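Local coordinates for protein uridylate-specific endoribonuclease nsp11 (Prrsv 16244b, PDB 5EYI) that probably cleaves RNA at uridylates as an endoribonuclease, degrading viral 5'-polyuridines and so keeping host double-stranded RNA sensors from being activated, at residues 69-72 against 77-80; 8-13 against 109-114; 145-150 against 183-188. The protein carries 1 engineered substitution. All blocks are in the same frame, centred on the assembly; numbering follows the deposited sequence.

Contact 1. Residues 69-72 against 77-80; sequences AGYM and VFLG
Y71 and F78 are partners in a tight antiparallel β hairpin made of strands 71-73 and 76-78. Two backbone hydrogen bonds join them: Y71 N donates to F78 O at 3.0 Å, and F78 N donates to Y71 O at 2.7 Å. Beyond this pair the chains stay close at the open end of the hairpin, where G70 CA makes a CA-H...O contact of 3.3 Å with F78 O and the oxygen A69 O comes within 3.2 Å of G80 CA.

The aromatic contact lies on the face that carries Y71 and F78. With CG of Y71 between its own backbone N and carbonyl carbon (chi1 65°), the ring leans over the neighbouring strand and takes F78 CB on one face, a CH-pi contact of 3.7 Å to the ring centroid. The two rings are nearly parallel, planes at 23°, but slid so far apart that they barely overlap.

On the other face M72 and V77 form a non-hydrogen-bonded pair and pack together. M72 bends at its thioether, and both CG and CE lie 3.9 Å from V77 CG2.

Y71 OH is hydrogen-bonded to a 2-(2-methoxyethoxy)ethanol molecule, probably from the crystallisation liquor. Strand 6-7 flanks 71-73, S86 and Y87 of strand 85-93 touch the tyrosine, and V112 of helix 109-112 packs against V77 and L79.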
loop_
_atom_site.group_PDB
_atom_site.type_symbol
_atom_site.label_atom_id
_atom_site.label_comp_id
_atom_site.label_asym_id
_atom_site.label_seq_id
_atom_site.Cartn_x
_atom_site.Cartn_y
_atom_site.Cartn_z
ATOM N N ALA A 69 7.303 -23.512 2.327
ATOM C CA ALA A 69 7.186 -23.060 3.692
ATOM C C ALA A 69 8.310 -23.659 4.518
ATOM O O ALA A 69 8.734 -24.787 4.286
ATOM C CB ALA A 69 5.847 -23.473 4.269
ATOM N N GLY A 70 8.783 -22.907 5.502
ATOM C CA GLY A 70 9.647 -23.482 6.526
ATOM C C GLY A 70 8.863 -24.559 7.246
ATOM O O GLY A 70 7.632 -24.543 7.255
ATOM N N TYR A 71 9.566 -25.526 7.812
ATOM C CA TYR A 71 8.901 -26.659 8.445
ATOM C C TYR A 71 9.791 -27.288 9.474
ATOM O O TYR A 71 10.987 -27.019 9.522
ATOM C CB TYR A 71 8.465 -27.696 7.396
ATOM C CG TYR A 71 9.600 -28.381 6.655
ATOM C CD1 TYR A 71 10.068 -29.630 7.061
ATOM C CD2 TYR A 71 10.201 -27.788 5.548
ATOM C CE1 TYR A 71 11.110 -30.264 6.395
ATOM C CE2 TYR A 71 11.247 -28.413 4.872
ATOM C CZ TYR A 71 11.689 -29.658 5.299
ATOM O OH TYR A 71 12.713 -30.289 4.643
ATOM N N MET A 72 9.185 -28.140 10.287
ATOM C CA MET A 72 9.888 -28.865 11.330
ATOM C C MET A 72 9.703 -30.369 11.196
ATOM O O MET A 72 8.644 -30.848 10.770
ATOM C CB MET A 72 9.415 -28.397 12.710
ATOM C CG MET A 72 9.685 -26.920 12.944
ATOM S SD MET A 72 9.413 -26.348 14.634
ATOM C CE MET A 72 10.638 -27.275 15.557
ATOM N N VAL A 77 14.224 -27.306 12.624
ATOM C CA VAL A 77 13.572 -26.431 11.669
ATOM C C VAL A 77 14.344 -26.514 10.360
ATOM O O VAL A 77 15.579 -26.469 10.356
ATOM C CB VAL A 77 13.587 -24.969 12.162
ATOM C CG1 VAL A 77 12.923 -24.044 11.154
ATOM C CG2 VAL A 77 12.903 -24.850 13.518
ATOM N N PHE A 78 13.614 -26.608 9.255
ATOM C CA PHE A 78 14.211 -26.630 7.927
ATOM C C PHE A 78 13.641 -25.506 7.080
ATOM O O PHE A 78 12.465 -25.130 7.217
ATOM C CB PHE A 78 13.971 -27.984 7.261
ATOM C CG PHE A 78 14.558 -29.129 8.030
ATOM C CD1 PHE A 78 13.828 -29.756 9.031
ATOM C CD2 PHE A 78 15.867 -29.540 7.794
ATOM C CE1 PHE A 78 14.379 -30.799 9.766
ATOM C CE2 PHE A 78 16.431 -30.582 8.530
ATOM C CZ PHE A 78 15.684 -31.214 9.518
ATOM N N LEU A 79 14.496 -24.976 6.215
ATOM C CA LEU A 79 14.100 -23.992 5.216
ATOM C C LEU A 79 13.162 -24.608 4.188
ATOM O O LEU A 79 13.319 -25.764 3.813
ATOM C CB LEU A 79 15.334 -23.429 4.493
ATOM C CG LEU A 79 16.050 -22.191 5.057
ATOM C CD1 LEU A 79 15.817 -21.953 6.539
ATOM C CD2 LEU A 79 17.535 -22.231 4.752
ATOM N N GLY A 80 12.193 -23.820 3.739
ATOM C CA GLY A 80 11.382 -24.184 2.604
ATOM C C GLY A 80 12.197 -24.065 1.323
ATOM O O GLY A 80 13.136 -23.258 1.236
#

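Contact 2. Residues 8-13 against 109-114; sequences LPKVAH and RIEVDC
L8 and E111 mark the closest approach of the two backbones, 8.5 Å between CA atoms, so the gap between the start of helix 9-14 and the short helix 109-112 is spanned by side chains. The main bridge is a salt bridge: K10 NZ donates to E111 OE2 at 2.9 Å, reaching the syn lone pair, on the side of the other carboxylate oxygen. The two side chains come from opposite directions. K10 sets off with CG between its backbone N and carbonyl carbon (chi1 63°) and then runs fully extended, whereas E111 bends at chi2 (77°) to present its carboxylate.

Two waters complete the link. One accepts from K10 NZ at 2.7 Å and donates to E111 OE1 at 2.6 Å, so lysine and carboxylate meet both directly and through water. The second donates to E111 OE2 at 2.9 Å and takes a weak bond from K10 N, in the first turn of helix 9-14. L8, the N-cap residue of that helix, brings CD1 up to the carboxylate from the opposite direction, 3.8 Å from E111 OE1. That methyl gives the carboxylate an apolar neighbour, with V77 of strand 76-78 touching both L8 and E111. Helix 109-112 ends in a Schellman motif with D113 as the positive-phi C' residue.

The contact ties the N-terminal family region to the NendoU region. K10 NZ also donates to E160 O, so the ammonium has three oxygen partners. E111 OE2 is gripped by the lysine and a water, and E111 OE1 by the other water. This pairing is consistent with both groups being ionised, and the start of helix 9-14 would probably add a little to the stability of the carboxylate's negative charge.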
loop_
_atom_site.group_PDB
_atom_site.type_symbol
_atom_site.label_atom_id
_atom_site.label_comp_id
_atom_site.label_asym_id
_atom_site.label_seq_id
_atom_site.Cartn_x
_atom_site.Cartn_y
_atom_site.Cartn_z
ATOM N N LEU A 8 5.726 -24.479 11.028
ATOM C CA LEU A 8 6.305 -23.561 12.009
ATOM C C LEU A 8 5.170 -23.130 12.952
ATOM O O LEU A 8 4.024 -23.033 12.512
ATOM C CB LEU A 8 6.920 -22.342 11.316
ATOM C CG LEU A 8 8.085 -22.633 10.348
ATOM C CD1 LEU A 8 8.426 -21.393 9.546
ATOM C CD2 LEU A 8 9.302 -23.129 11.097
ATOM N N PRO A 9 5.470 -22.893 14.247
ATOM C CA PRO A 9 4.354 -22.631 15.183
ATOM C C PRO A 9 3.360 -21.552 14.743
ATOM O O PRO A 9 2.151 -21.755 14.837
ATOM C CB PRO A 9 5.068 -22.251 16.479
ATOM C CG PRO A 9 6.356 -23.009 16.421
ATOM C CD PRO A 9 6.747 -23.081 14.966
ATOM N N LYS A 10 3.880 -20.444 14.228
ATOM C CA LYS A 10 3.059 -19.313 13.790
ATOM C C LYS A 10 1.971 -19.637 12.762
ATOM O O LYS A 10 0.910 -19.020 12.799
ATOM C CB LYS A 10 3.940 -18.183 13.265
ATOM C CG LYS A 10 4.773 -18.522 12.034
ATOM C CD LYS A 10 5.897 -17.526 11.863
ATOM C CE LYS A 10 6.817 -17.948 10.738
ATOM N NZ LYS A 10 7.964 -17.011 10.620
ATOM N N VAL A 11 2.230 -20.587 11.857
ATOM C CA VAL A 11 1.249 -20.989 10.842
ATOM C C VAL A 11 0.008 -21.564 11.521
ATOM O O VAL A 11 -1.123 -21.159 11.212
ATOM C CB VAL A 11 1.836 -22.021 9.842
ATOM C CG1 VAL A 11 0.749 -22.757 9.077
ATOM C CG2 VAL A 11 2.778 -21.339 8.861
ATOM N N ALA A 12 0.228 -22.517 12.422
ATOM C CA ALA A 12 -0.867 -23.133 13.180
ATOM C C ALA A 12 -1.560 -22.105 14.074
ATOM O O ALA A 12 -2.784 -22.078 14.120
ATOM C CB ALA A 12 -0.364 -24.308 14.012
ATOM N N HIS A 13 -0.781 -21.260 14.764
ATOM C CA HIS A 13 -1.350 -20.230 15.643
ATOM C C HIS A 13 -2.306 -19.325 14.865
ATOM O O HIS A 13 -3.425 -19.069 15.313
ATOM C CB HIS A 13 -0.279 -19.355 16.294
ATOM C CG HIS A 13 0.659 -20.080 17.200
ATOM N ND1 HIS A 13 0.395 -21.329 17.720
ATOM C CD2 HIS A 13 1.860 -19.714 17.703
ATOM C CE1 HIS A 13 1.405 -21.708 18.481
ATOM N NE2 HIS A 13 2.301 -20.741 18.498
ATOM N N ARG A 109 13.515 -19.018 7.586
ATOM C CA ARG A 109 14.821 -18.354 7.717
ATOM C C ARG A 109 14.976 -17.602 9.031
ATOM O O ARG A 109 16.065 -17.609 9.636
ATOM C CB ARG A 109 15.072 -17.412 6.546
ATOM C CG ARG A 109 15.598 -18.150 5.337
ATOM C CD ARG A 109 15.842 -17.217 4.185
ATOM N NE ARG A 109 14.608 -16.799 3.543
ATOM C CZ ARG A 109 14.552 -16.082 2.423
ATOM N NH1 ARG A 109 15.680 -15.723 1.805
ATOM N NH2 ARG A 109 13.371 -15.744 1.914
ATOM N N ILE A 110 13.901 -16.952 9.465
ATOM C CA ILE A 110 13.905 -16.287 10.770
ATOM C C ILE A 110 14.190 -17.296 11.903
ATOM O O ILE A 110 15.042 -17.049 12.745
ATOM C CB ILE A 110 12.599 -15.491 11.006
ATOM C CG1 ILE A 110 12.596 -14.236 10.126
ATOM C CG2 ILE A 110 12.448 -15.078 12.466
ATOM C CD1 ILE A 110 11.217 -13.663 9.882
ATOM N N GLU A 111 13.521 -18.447 11.886
ATOM C CA GLU A 111 13.629 -19.400 12.994
ATOM C C GLU A 111 15.026 -20.008 13.086
ATOM O O GLU A 111 15.531 -20.183 14.189
ATOM C CB GLU A 111 12.560 -20.494 12.926
ATOM C CG GLU A 111 11.156 -20.034 13.330
ATOM C CD GLU A 111 10.443 -19.229 12.249
ATOM O OE1 GLU A 111 10.998 -19.056 11.135
ATOM O OE2 GLU A 111 9.320 -18.758 12.519
ATOM N N VAL A 112 15.657 -20.305 11.950
ATOM C CA VAL A 112 17.042 -20.823 11.966
ATOM C C VAL A 112 18.111 -19.741 11.900
ATOM O O VAL A 112 19.282 -20.062 12.013
ATOM C CB VAL A 112 17.312 -21.889 10.873
ATOM C CG1 VAL A 112 16.267 -22.980 10.942
ATOM C CG2 VAL A 112 17.364 -21.296 9.479
ATOM N N ASP A 113 17.705 -18.481 11.726
ATOM C CA ASP A 113 18.607 -17.335 11.576
ATOM C C ASP A 113 19.493 -17.421 10.330
ATOM O O ASP A 113 20.655 -17.004 10.346
ATOM C CB ASP A 113 19.459 -17.117 12.844
ATOM C CG ASP A 113 19.990 -15.694 12.960
ATOM O OD1 ASP A 113 19.329 -14.747 12.489
ATOM O OD2 ASP A 113 21.079 -15.522 13.526
ATOM N N CYS A 114 18.936 -17.952 9.246
ATOM C CA CYS A 114 19.612 -17.922 7.961
ATOM C C CYS A 114 19.205 -16.651 7.234
ATOM O O CYS A 114 18.030 -16.468 6.926
ATOM C CB CYS A 114 19.242 -19.128 7.115
ATOM S SG CYS A 114 20.056 -19.099 5.501
HETATM O O HOH W 1 9.883 -18.064 9.062
HETATM O O HOH W 2 7.136 -19.756 14.210
#

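Contact 3. Residues 145-150 against 183-188; sequences CHHVTS and VYLPDL
The imidazole of H147 meets V183 with its edge and L185 with a face. At the edge, H147 NE2 donates to V183 O at 2.7 Å; the bond is somewhat bent, 153° at the hydrogen, with the oxygen 17° out of the ring plane and the donor tilted from the plane of the carbonyl. The leucine comes from the opposite direction and lowers a methyl onto one face, off centre toward the rim: L185 CD2 is 3.4 Å from H147 CD2 and makes a CH-pi contact of 3.7 Å to the ring centroid. V148 CG1 lies over the other face, also near the rim, so the ring is held between two aliphatic groups. Its far nitrogen is engaged as well, with H147 ND1 and T149 OG1 sharing a hydrogen bond of 2.7 Å in the ring plane. With both nitrogens tied, rotation about chi2 should be well fixed. The reach toward 183-188 follows from the first torsion, which sets CG anti to the backbone N (chi1 -158°).

H147 opens a type I β turn that runs to S150, closed by S150 N to H147 O at 2.9 Å. The turn belongs to the loop between strands 141-143 and 163-169 of the NendoU domain, and H146 just before it is a predicted active-site residue. While H147 turns to the 183-188 segment, H146 hydrogen-bonds through NE2 to E195 of the second subunit and its ring meets that of Y221.

S150 OG bonds to F133 O. On the other segment, L185 N donates to E122 of helix 120-128, the glutamate that also forms a salt bridge with R109, and L185 packs on V125 of the same helix.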
loop_
_atom_site.group_PDB
_atom_site.type_symbol
_atom_site.label_atom_id
_atom_site.label_comp_id
_atom_site.label_asym_id
_atom_site.label_seq_id
_atom_site.Cartn_x
_atom_site.Cartn_y
_atom_site.Cartn_z
ATOM N N CYS A 145 14.341 -1.782 5.208
ATOM C CA CYS A 145 14.975 -3.029 5.610
ATOM C C CYS A 145 13.893 -4.018 5.964
ATOM O O CYS A 145 13.767 -4.428 7.115
ATOM C CB CYS A 145 15.883 -2.760 6.796
ATOM S SG CYS A 145 17.200 -1.648 6.327
ATOM N N HIS A 146 13.103 -4.397 4.967
ATOM C CA HIS A 146 11.888 -5.166 5.216
ATOM C C HIS A 146 12.012 -6.667 4.957
ATOM O O HIS A 146 11.010 -7.373 4.956
ATOM C CB HIS A 146 10.736 -4.558 4.431
ATOM C CG HIS A 146 10.394 -3.162 4.857
ATOM N ND1 HIS A 146 10.622 -2.070 4.054
ATOM C CD2 HIS A 146 9.837 -2.679 5.992
ATOM C CE1 HIS A 146 10.216 -0.976 4.671
ATOM N NE2 HIS A 146 9.739 -1.317 5.851
ATOM N N HIS A 147 13.233 -7.166 4.788
ATOM C CA HIS A 147 13.439 -8.582 4.536
ATOM C C HIS A 147 14.543 -9.143 5.422
ATOM O O HIS A 147 15.431 -8.419 5.864
ATOM C CB HIS A 147 13.754 -8.832 3.060
ATOM C CG HIS A 147 13.476 -10.233 2.621
ATOM N ND1 HIS A 147 14.463 -11.093 2.196
ATOM C CD2 HIS A 147 12.322 -10.937 2.574
ATOM C CE1 HIS A 147 13.931 -12.263 1.892
ATOM N NE2 HIS A 147 12.631 -12.197 2.115
ATOM N N VAL A 148 14.465 -10.447 5.667
ATOM C CA VAL A 148 15.438 -11.161 6.480
ATOM C C VAL A 148 16.855 -11.096 5.896
ATOM O O VAL A 148 17.830 -11.294 6.617
ATOM C CB VAL A 148 15.014 -12.638 6.668
ATOM C CG1 VAL A 148 15.208 -13.430 5.378
ATOM C CG2 VAL A 148 15.762 -13.276 7.836
ATOM N N THR A 149 16.945 -10.831 4.597
ATOM C CA THR A 149 18.206 -10.634 3.892
ATOM C C THR A 149 18.692 -9.164 3.873
ATOM O O THR A 149 19.781 -8.887 3.353
ATOM C CB THR A 149 18.086 -11.144 2.433
ATOM O OG1 THR A 149 17.056 -10.424 1.737
ATOM C CG2 THR A 149 17.753 -12.636 2.407
ATOM N N SER A 150 17.920 -8.239 4.449
ATOM C CA SER A 150 18.239 -6.809 4.379
ATOM C C SER A 150 19.455 -6.428 5.219
ATOM O O SER A 150 19.919 -7.179 6.076
ATOM C CB SER A 150 17.046 -5.947 4.814
ATOM O OG SER A 150 15.903 -6.192 4.015
ATOM N N VAL A 183 9.619 -14.051 3.577
ATOM C CA VAL A 183 8.944 -14.663 2.441
ATOM C C VAL A 183 9.876 -14.711 1.225
ATOM O O VAL A 183 10.707 -13.818 1.030
ATOM C CB VAL A 183 7.633 -13.943 2.046
ATOM C CG1 VAL A 183 6.679 -13.883 3.228
ATOM C CG2 VAL A 183 7.897 -12.549 1.498
ATOM N N TYR A 184 9.720 -15.755 0.422
ATOM C CA TYR A 184 10.423 -15.891 -0.846
ATOM C C TYR A 184 9.991 -14.762 -1.775
ATOM O O TYR A 184 8.855 -14.757 -2.238
ATOM C CB TYR A 184 10.112 -17.254 -1.466
ATOM C CG TYR A 184 10.843 -17.549 -2.752
ATOM C CD1 TYR A 184 10.149 -17.880 -3.914
ATOM C CD2 TYR A 184 12.229 -17.483 -2.815
ATOM C CE1 TYR A 184 10.820 -18.151 -5.099
ATOM C CE2 TYR A 184 12.908 -17.759 -3.996
ATOM C CZ TYR A 184 12.198 -18.102 -5.130
ATOM O OH TYR A 184 12.871 -18.362 -6.299
ATOM N N LEU A 185 10.885 -13.800 -2.013
ATOM C CA LEU A 185 10.514 -12.539 -2.677
ATOM C C LEU A 185 9.849 -12.671 -4.063
ATOM O O LEU A 185 9.002 -11.832 -4.419
ATOM C CB LEU A 185 11.704 -11.574 -2.770
ATOM C CG LEU A 185 12.332 -11.056 -1.464
ATOM C CD1 LEU A 185 13.525 -10.169 -1.784
ATOM C CD2 LEU A 185 11.320 -10.272 -0.646
ATOM N N PRO A 186 10.215 -13.705 -4.846
ATOM C CA PRO A 186 9.485 -13.884 -6.105
ATOM C C PRO A 186 7.983 -14.161 -5.955
ATOM O O PRO A 186 7.241 -13.839 -6.881
ATOM C CB PRO A 186 10.228 -15.040 -6.782
ATOM C CG PRO A 186 11.633 -14.861 -6.303
ATOM C CD PRO A 186 11.470 -14.477 -4.849
ATOM N N ASP A 187 7.533 -14.680 -4.803
ATOM C CA ASP A 187 6.079 -14.781 -4.512
ATOM C C ASP A 187 5.348 -13.447 -4.512
ATOM O O ASP A 187 4.126 -13.415 -4.671
ATOM C CB ASP A 187 5.805 -15.421 -3.138
ATOM C CG ASP A 187 6.169 -16.883 -3.071
ATOM O OD1 ASP A 187 6.314 -17.557 -4.118
ATOM O OD2 ASP A 187 6.300 -17.368 -1.935
ATOM N N LEU A 188 6.075 -12.362 -4.269
ATOM C CA LEU A 188 5.497 -11.024 -4.269
ATOM C C LEU A 188 5.582 -10.270 -5.599
ATOM O O LEU A 188 4.959 -9.223 -5.708
ATOM C CB LEU A 188 6.158 -10.171 -3.180
ATOM C CG LEU A 188 6.295 -10.773 -1.777
ATOM C CD1 LEU A 188 6.912 -9.745 -0.844
ATOM C CD2 LEU A 188 4.957 -11.251 -1.238
#

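In the fold
Contacts 1 and 2 adjoin through helix 109-112, with centres 7 Å apart, and L8 also lies against the carbonyl of G70. Contact 3 is about 15 Å from contact 2, centre to centre, but meets it through R109, whose guanidinium lies against H147, T149 and the carbonyl of V183. Helix 109-112, part of contact 2, thus touches both contact 1 and contact 3. Contact 1 is partly exposed and rests on strand pairing and aromatic packing. Contacts 2 and 3 are buried: one joins two helices by an ion pair and water, the other two loops by a histidine's hydrogen bonds and aliphatic cover.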